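Local coordinates for citrate synthase (Mycobacterium tuberculosis, PDB 4TVM), which catalyses the condensation of oxaloacetate with acetyl-CoA and water to give citrate and CoA, a reaction of the Krebs cycle, at residues N142-Y147 / N250-I255; L188-S193 / L201-G206. All coordinates share one frame; numbering follows the deposited sequence.

Contact 1: N142-Y147 / N250-I255; sequences NALSAY and NLFTSI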
ATOM      1  N   ASN A 142       7.330   2.166  -8.636  1.00 41.75           N
ATOM      2  CA  ASN A 142       8.344   1.942  -7.595  1.00 43.25           C
ATOM      3  C   ASN A 142       9.748   2.285  -8.090  1.00 45.25           C
ATOM      4  O   ASN A 142      10.525   2.922  -7.367  1.00 46.84           O
ATOM      5  CB  ASN A 142       8.266   0.517  -7.110  1.00 49.45           C
ATOM      6  CG  ASN A 142       7.033   0.291  -6.229  1.00 56.92           C
ATOM      7  OD1 ASN A 142       6.960   0.792  -5.086  1.00 52.82           O
ATOM      8  ND2 ASN A 142       6.045  -0.427  -6.763  1.00 49.33           N
ATOM      9  N   ALA A 143      10.039   1.959  -9.350  1.00 43.83           N
ATOM     10  CA  ALA A 143      11.348   2.242  -9.932  1.00 44.28           C
ATOM     11  C   ALA A 143      11.651   3.749 -10.108  1.00 44.66           C
ATOM     12  O   ALA A 143      12.812   4.154 -10.328  1.00 50.69           O
ATOM     13  CB  ALA A 143      11.478   1.522 -11.260  1.00 45.19           C
ATOM     14  N   LEU A 144      10.634   4.591 -10.032  1.00 39.46           N
ATOM     15  CA  LEU A 144      10.841   6.045 -10.159  1.00 36.54           C
ATOM     16  C   LEU A 144      11.814   6.593  -9.147  1.00 38.35           C
ATOM     17  O   LEU A 144      12.518   7.557  -9.429  1.00 41.84           O
ATOM     18  CB  LEU A 144       9.530   6.790  -9.918  1.00 35.73           C
ATOM     19  CG  LEU A 144       8.554   6.725 -11.061  1.00 36.30           C
ATOM     20  CD1 LEU A 144       7.191   7.176 -10.575  1.00 36.98           C
ATOM     21  CD2 LEU A 144       9.047   7.614 -12.205  1.00 39.45           C
ATOM     22  N   SER A 145      11.789   6.033  -7.942  1.00 37.64           N
ATOM     23  CA  SER A 145      12.665   6.475  -6.895  1.00 40.39           C
ATOM     24  C   SER A 145      14.108   6.144  -7.265  1.00 46.00           C
ATOM     25  O   SER A 145      15.036   6.782  -6.789  1.00 52.86           O
ATOM     26  CB  SER A 145      12.287   5.820  -5.577  1.00 43.05           C
ATOM     27  OG  SER A 145      11.002   6.247  -5.154  1.00 43.95           O
ATOM     28  N   ALA A 146      14.294   5.161  -8.134  1.00 46.28           N
ATOM     29  CA  ALA A 146      15.611   4.871  -8.675  1.00 45.75           C
ATOM     30  C   ALA A 146      16.118   5.941  -9.655  1.00 44.07           C
ATOM     31  O   ALA A 146      17.321   6.058  -9.851  1.00 43.54           O
ATOM     32  CB  ALA A 146      15.618   3.493  -9.353  1.00 44.76           C
ATOM     33  N   TYR A 147      15.230   6.678 -10.317  1.00 43.73           N
ATOM     34  CA  TYR A 147      15.677   7.627 -11.358  1.00 41.80           C
ATOM     35  C   TYR A 147      15.498   9.084 -10.982  1.00 44.69           C
ATOM     36  O   TYR A 147      16.064   9.974 -11.607  1.00 53.47           O
ATOM     37  CB  TYR A 147      14.934   7.371 -12.656  1.00 40.30           C
ATOM     38  CG  TYR A 147      15.263   6.068 -13.258  1.00 40.66           C
ATOM     39  CD1 TYR A 147      14.539   4.924 -12.915  1.00 45.92           C
ATOM     40  CD2 TYR A 147      16.322   5.941 -14.148  1.00 44.32           C
ATOM     41  CE1 TYR A 147      14.856   3.678 -13.457  1.00 47.63           C
ATOM     42  CE2 TYR A 147      16.650   4.696 -14.694  1.00 47.00           C
ATOM     43  CZ  TYR A 147      15.910   3.583 -14.353  1.00 46.45           C
ATOM     44  OH  TYR A 147      16.212   2.375 -14.901  1.00 58.24           O
ATOM     45  N   ASN A 250       8.043   8.277   0.835  1.00 45.59           N
ATOM     46  CA  ASN A 250       8.091   9.351  -0.141  1.00 42.31           C
ATOM     47  C   ASN A 250       6.836   9.341  -1.014  1.00 42.28           C
ATOM     48  O   ASN A 250       5.974   8.469  -0.901  1.00 45.34           O
ATOM     49  CB  ASN A 250       9.394   9.339  -0.941  1.00 43.96           C
ATOM     50  CG  ASN A 250       9.389   8.345  -2.085  1.00 48.70           C
ATOM     51  OD1 ASN A 250       8.441   8.270  -2.858  1.00 53.13           O
ATOM     52  ND2 ASN A 250      10.472   7.582  -2.208  1.00 48.62           N
ATOM     53  N   LEU A 251       6.719  10.352  -1.856  1.00 42.86           N
ATOM     54  CA  LEU A 251       5.521  10.533  -2.657  1.00 39.57           C
ATOM     55  C   LEU A 251       5.270   9.382  -3.583  1.00 40.55           C
ATOM     56  O   LEU A 251       4.162   8.897  -3.672  1.00 53.71           O
ATOM     57  CB  LEU A 251       5.641  11.809  -3.473  1.00 39.06           C
ATOM     58  CG  LEU A 251       4.393  12.344  -4.149  1.00 39.34           C
ATOM     59  CD1 LEU A 251       3.114  12.081  -3.379  1.00 40.10           C
ATOM     60  CD2 LEU A 251       4.581  13.838  -4.350  1.00 42.37           C
ATOM     61  N   PHE A 252       6.311   8.925  -4.259  1.00 41.70           N
ATOM     62  CA  PHE A 252       6.190   7.817  -5.189  1.00 40.73           C
ATOM     63  C   PHE A 252       5.783   6.534  -4.507  1.00 42.38           C
ATOM     64  O   PHE A 252       4.985   5.755  -5.034  1.00 45.28           O
ATOM     65  CB  PHE A 252       7.525   7.586  -5.901  1.00 41.13           C
ATOM     66  CG  PHE A 252       7.995   8.762  -6.715  1.00 42.49           C
ATOM     67  CD1 PHE A 252       7.087   9.692  -7.243  1.00 40.30           C
ATOM     68  CD2 PHE A 252       9.352   8.949  -6.970  1.00 43.12           C
ATOM     69  CE1 PHE A 252       7.533  10.773  -7.992  1.00 38.25           C
ATOM     70  CE2 PHE A 252       9.800  10.046  -7.720  1.00 38.39           C
ATOM     71  CZ  PHE A 252       8.887  10.944  -8.238  1.00 38.18           C
ATOM     72  N   THR A 253       6.353   6.291  -3.336  1.00 43.22           N
ATOM     73  CA  THR A 253       6.113   5.029  -2.666  1.00 40.51           C
ATOM     74  C   THR A 253       4.682   5.027  -2.174  1.00 36.64           C
ATOM     75  O   THR A 253       3.983   4.015  -2.276  1.00 34.64           O
ATOM     76  CB  THR A 253       7.130   4.795  -1.538  1.00 44.76           C
ATOM     77  OG1 THR A 253       8.459   5.041  -2.035  1.00 40.74           O
ATOM     78  CG2 THR A 253       7.010   3.377  -1.010  1.00 46.80           C
ATOM     79  N   SER A 254       4.203   6.175  -1.718  1.00 37.54           N
ATOM     80  CA  SER A 254       2.777   6.287  -1.330  1.00 38.77           C
ATOM     81  C   SER A 254       1.788   6.103  -2.502  1.00 37.20           C
ATOM     82  O   SER A 254       0.749   5.462  -2.337  1.00 36.05           O
ATOM     83  CB  SER A 254       2.522   7.602  -0.610  1.00 42.32           C
ATOM     84  OG  SER A 254       3.632   7.944   0.210  1.00 41.04           O
ATOM     85  N   ILE A 255       2.121   6.604  -3.692  1.00 34.23           N
ATOM     86  CA  ILE A 255       1.232   6.410  -4.875  1.00 32.84           C
ATOM     87  C   ILE A 255       1.224   4.957  -5.329  1.00 33.31           C
ATOM     88  O   ILE A 255       0.198   4.354  -5.699  1.00 30.75           O
ATOM     89  CB  ILE A 255       1.704   7.275  -6.037  1.00 33.18           C
ATOM     90  CG1 ILE A 255       1.489   8.752  -5.709  1.00 34.21           C
ATOM     91  CG2 ILE A 255       1.036   6.876  -7.345  1.00 36.63           C
ATOM     92  CD1 ILE A 255       0.069   9.108  -5.354  1.00 34.69           C
TER
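Leu144 and Phe252 form the apolar half of this contact, their side chains crossing at about a right angle. Leu144 CB lies over one face of the Phe252 ring, 4.1 Å from its centroid in a CH-pi contact, while Leu144 CD1 lies above the same face, offset toward the rim. In Phe252, chi1 (-61°) sets CG anti to the carbonyl carbon, beside the backbone N; the ring meets Leu144. Leu167 and Leu152 add apolar cover, which suits an aromatic residue buried here.

Segments 142-147 and 251-255, parts of helices 133-147 and 251-262, run almost antiparallel (168°), their axes 8.6 Å apart at closest approach, within the largely helical body of citrate synthase. Close by lies the dimer interface, where Thr253 packs on Trp263 of the second subunit.

The polar half is built on Ser145 and Asn250. Asn250 ND2 donates to Ser145 OG at 3.3 Å in a fairly straight bond (N-H...O 154°), OG slightly out of the amide plane, and that hydroxyl also lies at the edge of the Phe252 ring, in its plane. Asparagine suits the N-cap because OD1 can accept from Thr253 N (2.9 Å), which lies above the side-chain carbonyl plane; the same amide leaves ND2 for Ser145.

Contact 2: L188-S193 / L201-G206; sequences LYPDNS and LRLTFG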
ATOM      1  N   LEU A 188       6.126   5.515 -28.752  1.00 48.83           N
ATOM      2  CA  LEU A 188       6.327   6.862 -29.328  1.00 44.93           C
ATOM      3  C   LEU A 188       6.840   7.804 -28.249  1.00 42.05           C
ATOM      4  O   LEU A 188       6.944   7.412 -27.091  1.00 36.64           O
ATOM      5  CB  LEU A 188       5.001   7.399 -29.901  1.00 45.91           C
ATOM      6  CG  LEU A 188       4.750   7.117 -31.392  1.00 49.24           C
ATOM      7  CD1 LEU A 188       5.117   5.685 -31.724  1.00 47.39           C
ATOM      8  CD2 LEU A 188       3.303   7.401 -31.817  1.00 49.24           C
ATOM      9  N   TYR A 189       7.139   9.055 -28.626  1.00 41.44           N
ATOM     10  CA  TYR A 189       7.478  10.102 -27.660  1.00 40.77           C
ATOM     11  C   TYR A 189       6.414  11.186 -27.570  1.00 39.57           C
ATOM     12  O   TYR A 189       5.619  11.297 -28.460  1.00 49.18           O
ATOM     13  CB  TYR A 189       8.796  10.727 -28.029  1.00 40.27           C
ATOM     14  CG  TYR A 189       9.960   9.827 -27.751  1.00 42.71           C
ATOM     15  CD1 TYR A 189      10.550   9.783 -26.483  1.00 44.41           C
ATOM     16  CD2 TYR A 189      10.484   9.019 -28.748  1.00 40.76           C
ATOM     17  CE1 TYR A 189      11.635   8.954 -26.227  1.00 39.05           C
ATOM     18  CE2 TYR A 189      11.556   8.207 -28.511  1.00 37.80           C
ATOM     19  CZ  TYR A 189      12.122   8.175 -27.253  1.00 39.20           C
ATOM     20  OH  TYR A 189      13.199   7.362 -27.049  1.00 38.19           O
ATOM     21  N   PRO A 190       6.377  11.961 -26.471  1.00 43.91           N
ATOM     22  CA  PRO A 190       5.557  13.179 -26.383  1.00 48.30           C
ATOM     23  C   PRO A 190       5.715  14.164 -27.540  1.00 49.24           C
ATOM     24  O   PRO A 190       6.819  14.392 -27.997  1.00 48.54           O
ATOM     25  CB  PRO A 190       6.056  13.840 -25.092  1.00 46.46           C
ATOM     26  CG  PRO A 190       6.456  12.695 -24.231  1.00 44.73           C
ATOM     27  CD  PRO A 190       6.878  11.564 -25.136  1.00 45.87           C
ATOM     28  N   ASP A 191       4.592  14.708 -28.003  1.00 52.18           N
ATOM     29  CA  ASP A 191       4.548  15.826 -28.951  1.00 52.30           C
ATOM     30  C   ASP A 191       4.252  17.094 -28.141  1.00 50.41           C
ATOM     31  O   ASP A 191       3.206  17.187 -27.515  1.00 50.77           O
ATOM     32  CB  ASP A 191       3.418  15.561 -29.941  1.00 54.05           C
ATOM     33  CG  ASP A 191       3.445  16.483 -31.153  1.00 53.92           C
ATOM     34  OD1 ASP A 191       4.075  17.566 -31.119  1.00 54.32           O
ATOM     35  OD2 ASP A 191       2.827  16.085 -32.160  1.00 48.57           O
ATOM     36  N   ASN A 192       5.163  18.061 -28.140  1.00 52.74           N
ATOM     37  CA  ASN A 192       4.931  19.321 -27.397  1.00 61.28           C
ATOM     38  C   ASN A 192       3.716  20.084 -27.847  1.00 59.79           C
ATOM     39  O   ASN A 192       3.272  20.990 -27.168  1.00 63.25           O
ATOM     40  CB  ASN A 192       6.128  20.281 -27.484  1.00 63.40           C
ATOM     41  CG  ASN A 192       7.070  20.142 -26.302  1.00 69.48           C
ATOM     42  OD1 ASN A 192       6.651  19.831 -25.180  1.00 74.03           O
ATOM     43  ND2 ASN A 192       8.346  20.368 -26.548  1.00 68.16           N
ATOM     44  N   SER A 193       3.172  19.702 -28.991  1.00 60.92           N
ATOM     45  CA  SER A 193       2.081  20.420 -29.575  1.00 57.94           C
ATOM     46  C   SER A 193       0.730  19.799 -29.202  1.00 58.46           C
ATOM     47  O   SER A 193      -0.277  20.118 -29.823  1.00 59.77           O
ATOM     48  CB  SER A 193       2.259  20.445 -31.094  1.00 58.48           C
ATOM     49  OG  SER A 193       1.478  19.451 -31.741  1.00 58.18           O
ATOM     50  N   LEU A 201      -3.236   9.884 -25.606  1.00 44.76           N
ATOM     51  CA  LEU A 201      -3.925   9.052 -26.592  1.00 40.09           C
ATOM     52  C   LEU A 201      -3.050   8.678 -27.784  1.00 38.43           C
ATOM     53  O   LEU A 201      -3.209   7.611 -28.368  1.00 43.77           O
ATOM     54  CB  LEU A 201      -5.193   9.752 -27.071  1.00 38.61           C
ATOM     55  CG  LEU A 201      -6.459   9.541 -26.228  1.00 36.23           C
ATOM     56  CD1 LEU A 201      -7.516  10.595 -26.548  1.00 36.12           C
ATOM     57  CD2 LEU A 201      -7.030   8.160 -26.507  1.00 34.77           C
ATOM     58  N   ARG A 202      -2.154   9.556 -28.175  1.00 38.07           N
ATOM     59  CA  ARG A 202      -1.187   9.248 -29.241  1.00 37.81           C
ATOM     60  C   ARG A 202      -0.188   8.204 -28.795  1.00 38.32           C
ATOM     61  O   ARG A 202       0.213   7.337 -29.575  1.00 33.86           O
ATOM     62  CB  ARG A 202      -0.385  10.494 -29.618  1.00 38.74           C
ATOM     63  CG  ARG A 202       0.334  10.394 -30.957  1.00 42.31           C
ATOM     64  CD  ARG A 202       1.212  11.605 -31.240  1.00 40.65           C
ATOM     65  NE  ARG A 202       2.356  11.290 -32.105  1.00 40.89           N
ATOM     66  CZ  ARG A 202       3.626  11.186 -31.692  1.00 45.15           C
ATOM     67  NH1 ARG A 202       3.948  11.323 -30.401  1.00 44.51           N
ATOM     68  NH2 ARG A 202       4.590  10.912 -32.569  1.00 44.85           N
ATOM     69  N   LEU A 203       0.259   8.338 -27.541  1.00 39.75           N
ATOM     70  CA  LEU A 203       1.284   7.463 -26.999  1.00 34.05           C
ATOM     71  C   LEU A 203       0.714   6.071 -26.928  1.00 34.52           C
ATOM     72  O   LEU A 203       1.434   5.094 -27.068  1.00 33.15           O
ATOM     73  CB  LEU A 203       1.658   7.886 -25.615  1.00 32.69           C
ATOM     74  CG  LEU A 203       2.531   9.106 -25.465  1.00 32.20           C
ATOM     75  CD1 LEU A 203       2.775   9.325 -23.970  1.00 32.87           C
ATOM     76  CD2 LEU A 203       3.826   8.892 -26.182  1.00 31.39           C
ATOM     77  N   THR A 204      -0.589   6.009 -26.702  1.00 34.13           N
ATOM     78  CA  THR A 204      -1.312   4.763 -26.531  1.00 35.47           C
ATOM     79  C   THR A 204      -1.649   4.139 -27.855  1.00 43.29           C
ATOM     80  O   THR A 204      -1.518   2.930 -28.030  1.00 54.61           O
ATOM     81  CB  THR A 204      -2.628   5.033 -25.814  1.00 30.81           C
ATOM     82  OG1 THR A 204      -2.371   5.876 -24.690  1.00 28.38           O
ATOM     83  CG2 THR A 204      -3.257   3.760 -25.320  1.00 31.26           C
ATOM     84  N   PHE A 205      -2.077   4.966 -28.794  1.00 43.86           N
ATOM     85  CA  PHE A 205      -2.638   4.471 -30.035  1.00 45.34           C
ATOM     86  C   PHE A 205      -1.838   4.809 -31.270  1.00 43.32           C
ATOM     87  O   PHE A 205      -2.080   4.255 -32.310  1.00 52.10           O
ATOM     88  CB  PHE A 205      -4.069   5.020 -30.175  1.00 45.22           C
ATOM     89  CG  PHE A 205      -5.009   4.471 -29.141  1.00 42.13           C
ATOM     90  CD1 PHE A 205      -5.200   3.085 -29.037  1.00 41.41           C
ATOM     91  CD2 PHE A 205      -5.665   5.303 -28.269  1.00 36.97           C
ATOM     92  CE1 PHE A 205      -6.046   2.556 -28.090  1.00 38.95           C
ATOM     93  CE2 PHE A 205      -6.517   4.774 -27.318  1.00 37.32           C
ATOM     94  CZ  PHE A 205      -6.703   3.401 -27.225  1.00 38.01           C
ATOM     95  N   GLY A 206      -0.894   5.722 -31.171  1.00 46.13           N
ATOM     96  CA  GLY A 206      -0.077   6.099 -32.309  1.00 48.30           C
ATOM     97  C   GLY A 206       0.857   4.988 -32.769  1.00 50.87           C
ATOM     98  O   GLY A 206       1.376   4.216 -31.949  1.00 51.52           O
TER
HETATM   99  O   HOH W   1       7.545   9.717 -31.629  1.00 35.23           O
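Arg202 reaches Leu188 and Tyr189 on a long, straight arm: its CG stands anti to the backbone N (chi1 -163°), and the chain runs extended from CG to NE. In Leu203 the first torsion sets CG anti to the carbonyl carbon instead, and its CD2 ends against the backbone of the same loop.

The guanidinium of Arg202 is used on a face and at an edge. Leu188 CD2 lies over the centre of one face, 3.8 Å from Arg202 CZ, the two side chains crossing at about a right angle. At the edge, Arg202 NH1 makes a weak, bent hydrogen bond to Tyr189 O (2.6 Å), and a water accepts from Tyr189 N and, weakly, from Arg202 NH2. Arginine suits this place because one flat group can offer a surface to a leucine and N-H groups to a loop without regular backbone pairing. Asp191 OD2 is 4.8 Å from Arg202 NE, not in contact, a distance at which opposite charges may still attract weakly.

Leucine fills the apolar side. Leu203 CD2 packs on Leu188 CB (4.2 Å) and on Pro190 CD, and the same methyl lies against the backbone atom Leu188 O. Leu188 CD2 comes to 3.6 Å from Gly206 C, where the helix has just ended and glycine brings no side chain between them. Farther along the loop, Asp191 OD1 accepts from Ser193 N at 3.1 Å in an Asx turn.

The loop leads from helix 159-182 into helix 196-205 and folds back along the latter's C-terminal end. Tyr177 and Lys180 of helix 159-182 bind Leu188 O and Gly206 O, Tyr189 OH is held by Glu118 and Lys121 of helix 118-122, and Leu201 turns to helix 216-229.

How the contacts relate
The centres of contacts 1 and 2 are 24 Å apart and their nearest atoms about 13 Å, so they do not touch. In sequence, contact 2 falls wholly between the two segments of contact 1. Helix 159-182 links them in space: Ser163 and Leu167 pack on Phe252, while Ala176 packs on Leu203. Helix 118-122 also meets both, at Leu144 and Tyr189. Contact 1 lies deeper and beside the second subunit; contact 2 is only partly buried and meets no other chain of the assembly. Both are away from the oxaloacetate pocket, although Leu251 and Ile255 touch helix 383-403, which carries the pocket residues Phe387 and Arg391.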